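Local coordinates for protein 1-deoxy-D-xylulose 5-phosphate reductoisomerase (Zymomonas mobilis, PDB 1R0K) that catalyses the NADPH-dependent rearrangement and reduction of 1-deoxy-D-xylulose 5-phosphate to 2-C-methyl-D-erythritol 4-phosphate, using a divalent metal ion, at residues 158-163 with 227-232. Numbering follows the deposited sequence.
Sequences QCFPHH and HLFQIP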
loop_
_atom_site.group_PDB
_atom_site.type_symbol
_atom_site.label_atom_id
_atom_site.label_comp_id
_atom_site.label_asym_id
_atom_site.label_seq_id
_atom_site.Cartn_x
_atom_site.Cartn_y
_atom_site.Cartn_z
ATOM N N GLN B 158 -5.502 -5.059 -3.305
ATOM C CA GLN B 158 -4.697 -3.960 -3.846
ATOM C C GLN B 158 -3.251 -3.960 -3.344
ATOM O O GLN B 158 -2.397 -3.297 -3.915
ATOM C CB GLN B 158 -5.342 -2.606 -3.521
ATOM C CG GLN B 158 -6.665 -2.356 -4.251
ATOM C CD GLN B 158 -7.152 -0.922 -4.128
ATOM O OE1 GLN B 158 -6.372 0.023 -4.259
ATOM N NE2 GLN B 158 -8.454 -0.750 -3.897
ATOM N N CYS B 159 -2.986 -4.707 -2.278
ATOM C CA CYS B 159 -1.649 -4.786 -1.694
ATOM C C CYS B 159 -1.028 -6.179 -1.832
ATOM O O CYS B 159 0.078 -6.411 -1.349
ATOM C CB CYS B 159 -1.710 -4.448 -0.200
ATOM S SG CYS B 159 -2.419 -2.837 0.200
ATOM N N PHE B 160 -1.740 -7.085 -2.495
ATOM C CA PHE B 160 -1.325 -8.483 -2.661
ATOM C C PHE B 160 -0.489 -8.793 -3.905
ATOM O O PHE B 160 -0.764 -8.295 -4.991
ATOM C CB PHE B 160 -2.583 -9.367 -2.673
ATOM C CG PHE B 160 -2.311 -10.837 -2.499
ATOM C CD1 PHE B 160 -2.141 -11.379 -1.230
ATOM C CD2 PHE B 160 -2.227 -11.681 -3.607
ATOM C CE1 PHE B 160 -1.890 -12.747 -1.058
ATOM C CE2 PHE B 160 -1.977 -13.050 -3.450
ATOM C CZ PHE B 160 -1.807 -13.584 -2.168
ATOM N N PRO B 161 0.543 -9.640 -3.760
ATOM C CA PRO B 161 1.377 -9.985 -4.917
ATOM C C PRO B 161 0.710 -11.108 -5.716
ATOM O O PRO B 161 0.993 -12.286 -5.509
ATOM C CB PRO B 161 2.680 -10.437 -4.272
ATOM C CG PRO B 161 2.188 -11.159 -3.047
ATOM C CD PRO B 161 1.092 -10.223 -2.522
ATOM N N HIS B 162 -0.180 -10.736 -6.625
ATOM C CA HIS B 162 -0.885 -11.719 -7.443
ATOM C C HIS B 162 0.113 -12.523 -8.280
ATOM O O HIS B 162 1.045 -11.962 -8.847
ATOM C CB HIS B 162 -1.888 -11.009 -8.362
ATOM C CG HIS B 162 -2.774 -10.032 -7.648
ATOM N ND1 HIS B 162 -3.652 -10.410 -6.654
ATOM C CD2 HIS B 162 -2.891 -8.687 -7.761
ATOM C CE1 HIS B 162 -4.267 -9.341 -6.182
ATOM N NE2 HIS B 162 -3.824 -8.281 -6.836
ATOM N N HIS B 163 -0.079 -13.837 -8.343
ATOM C CA HIS B 163 0.807 -14.709 -9.118
ATOM C C HIS B 163 2.160 -14.938 -8.434
ATOM O O HIS B 163 3.048 -15.582 -8.998
ATOM C CB HIS B 163 1.026 -14.125 -10.521
ATOM C CG HIS B 163 -0.245 -13.824 -11.252
ATOM N ND1 HIS B 163 -0.449 -12.641 -11.932
ATOM C CD2 HIS B 163 -1.382 -14.544 -11.401
ATOM C CE1 HIS B 163 -1.658 -12.644 -12.464
ATOM N NE2 HIS B 163 -2.245 -13.787 -12.158
ATOM N N HIS B 227 -9.835 -18.163 1.323
ATOM C CA HIS B 227 -10.114 -18.724 0.005
ATOM C C HIS B 227 -9.686 -17.790 -1.114
ATOM O O HIS B 227 -9.212 -18.235 -2.148
ATOM C CB HIS B 227 -11.601 -19.052 -0.136
ATOM C CG HIS B 227 -12.009 -20.297 0.585
ATOM N ND1 HIS B 227 -12.695 -20.278 1.782
ATOM C CD2 HIS B 227 -11.802 -21.603 0.291
ATOM C CE1 HIS B 227 -12.894 -21.518 2.191
ATOM N NE2 HIS B 227 -12.361 -22.341 1.305
ATOM N N LEU B 228 -9.846 -16.491 -0.904
ATOM C CA LEU B 228 -9.463 -15.513 -1.914
ATOM C C LEU B 228 -7.970 -15.458 -2.194
ATOM O O LEU B 228 -7.552 -15.376 -3.348
ATOM C CB LEU B 228 -9.899 -14.113 -1.489
ATOM C CG LEU B 228 -11.363 -13.717 -1.620
ATOM C CD1 LEU B 228 -11.610 -12.437 -0.827
ATOM C CD2 LEU B 228 -11.710 -13.529 -3.090
ATOM N N PHE B 229 -7.165 -15.497 -1.142
ATOM C CA PHE B 229 -5.735 -15.352 -1.309
ATOM C C PHE B 229 -4.871 -16.602 -1.263
ATOM O O PHE B 229 -3.681 -16.550 -1.557
ATOM C CB PHE B 229 -5.272 -14.262 -0.341
ATOM C CG PHE B 229 -6.039 -12.978 -0.523
ATOM C CD1 PHE B 229 -5.899 -12.240 -1.698
ATOM C CD2 PHE B 229 -6.992 -12.578 0.405
ATOM C CE1 PHE B 229 -6.709 -11.128 -1.951
ATOM C CE2 PHE B 229 -7.810 -11.467 0.165
ATOM C CZ PHE B 229 -7.671 -10.742 -1.015
ATOM N N GLN B 230 -5.478 -17.722 -0.903
ATOM C CA GLN B 230 -4.783 -19.003 -0.911
ATOM C C GLN B 230 -3.416 -19.091 -0.235
ATOM O O GLN B 230 -2.505 -19.724 -0.766
ATOM C CB GLN B 230 -4.650 -19.469 -2.365
ATOM C CG GLN B 230 -5.971 -19.484 -3.131
ATOM C CD GLN B 230 -6.825 -20.709 -2.831
ATOM O OE1 GLN B 230 -6.506 -21.819 -3.258
ATOM N NE2 GLN B 230 -7.913 -20.510 -2.092
ATOM N N ILE B 231 -3.251 -18.451 0.915
ATOM C CA ILE B 231 -1.984 -18.557 1.630
ATOM C C ILE B 231 -2.284 -19.282 2.939
ATOM O O ILE B 231 -3.429 -19.312 3.387
ATOM C CB ILE B 231 -1.341 -17.174 1.941
ATOM C CG1 ILE B 231 -2.210 -16.382 2.913
ATOM C CG2 ILE B 231 -1.111 -16.395 0.647
ATOM C CD1 ILE B 231 -1.539 -15.117 3.414
ATOM N N PRO B 232 -1.263 -19.895 3.559
ATOM C CA PRO B 232 -1.433 -20.625 4.821
ATOM C C PRO B 232 -2.162 -19.808 5.887
ATOM O O PRO B 232 -1.863 -18.632 6.093
ATOM C CB PRO B 232 0.004 -20.946 5.225
ATOM C CG PRO B 232 0.675 -21.134 3.904
ATOM C CD PRO B 232 0.135 -19.970 3.098
#
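Phe160 meets Phe229 and Ile231 in an apolar contact. CD1 of Phe229 sits over the centre of the Phe160 ring, 3.8 Å above its plane, while CB of Phe229 lies 3.8 Å from CE1 of Phe160. The ring planes are inclined at 42° with centroids 5.1 Å apart, a tilt too large for parallel stacking and too small for a T-shape. On the other face of Phe160, CD of the adjoining Pro161 lies 3.5 Å from the ring plane, which leaves the phenyl sandwiched between its own neighbour and Phe229. CG of Phe160 stands opposite the backbone N (chi1 -166°), and this turn sends the ring toward residues 227-232. Its far end, CZ, reaches to 3.6 Å from the carbonyl O of Phe229 and meets CG2 of Ile231 at the ring edge, 4.0 Å away. The nearest CA atoms of the two backbones, those of Phe160 and Phe229, are 8.3 Å apart, so side chains span the gap. All three touching residues are buried, and Val168 of strand 168-175 packs against both Phe160 and Ile231. A leucine here, lacking the ring, would probably leave CD1 of Phe229 without the flat face it rests on and open a gap beside CG2 of Ile231.

The margin is looser: His163 and Pro232 are exposed. Past this packing, Gln230 has positive phi (49°) just after the helix, and its NE2 donates to O of His227 at 2.6 Å. Phe229 also packs on Ile156 of helix 151-159, which carries the predicted metal ligand Glu152. The arrangement is thus a hydrophobic junction between the C-terminal ends of helices 151-159 and 216-229, beside the four-stranded mixed sheet of the reductoisomerase's catalytic domain.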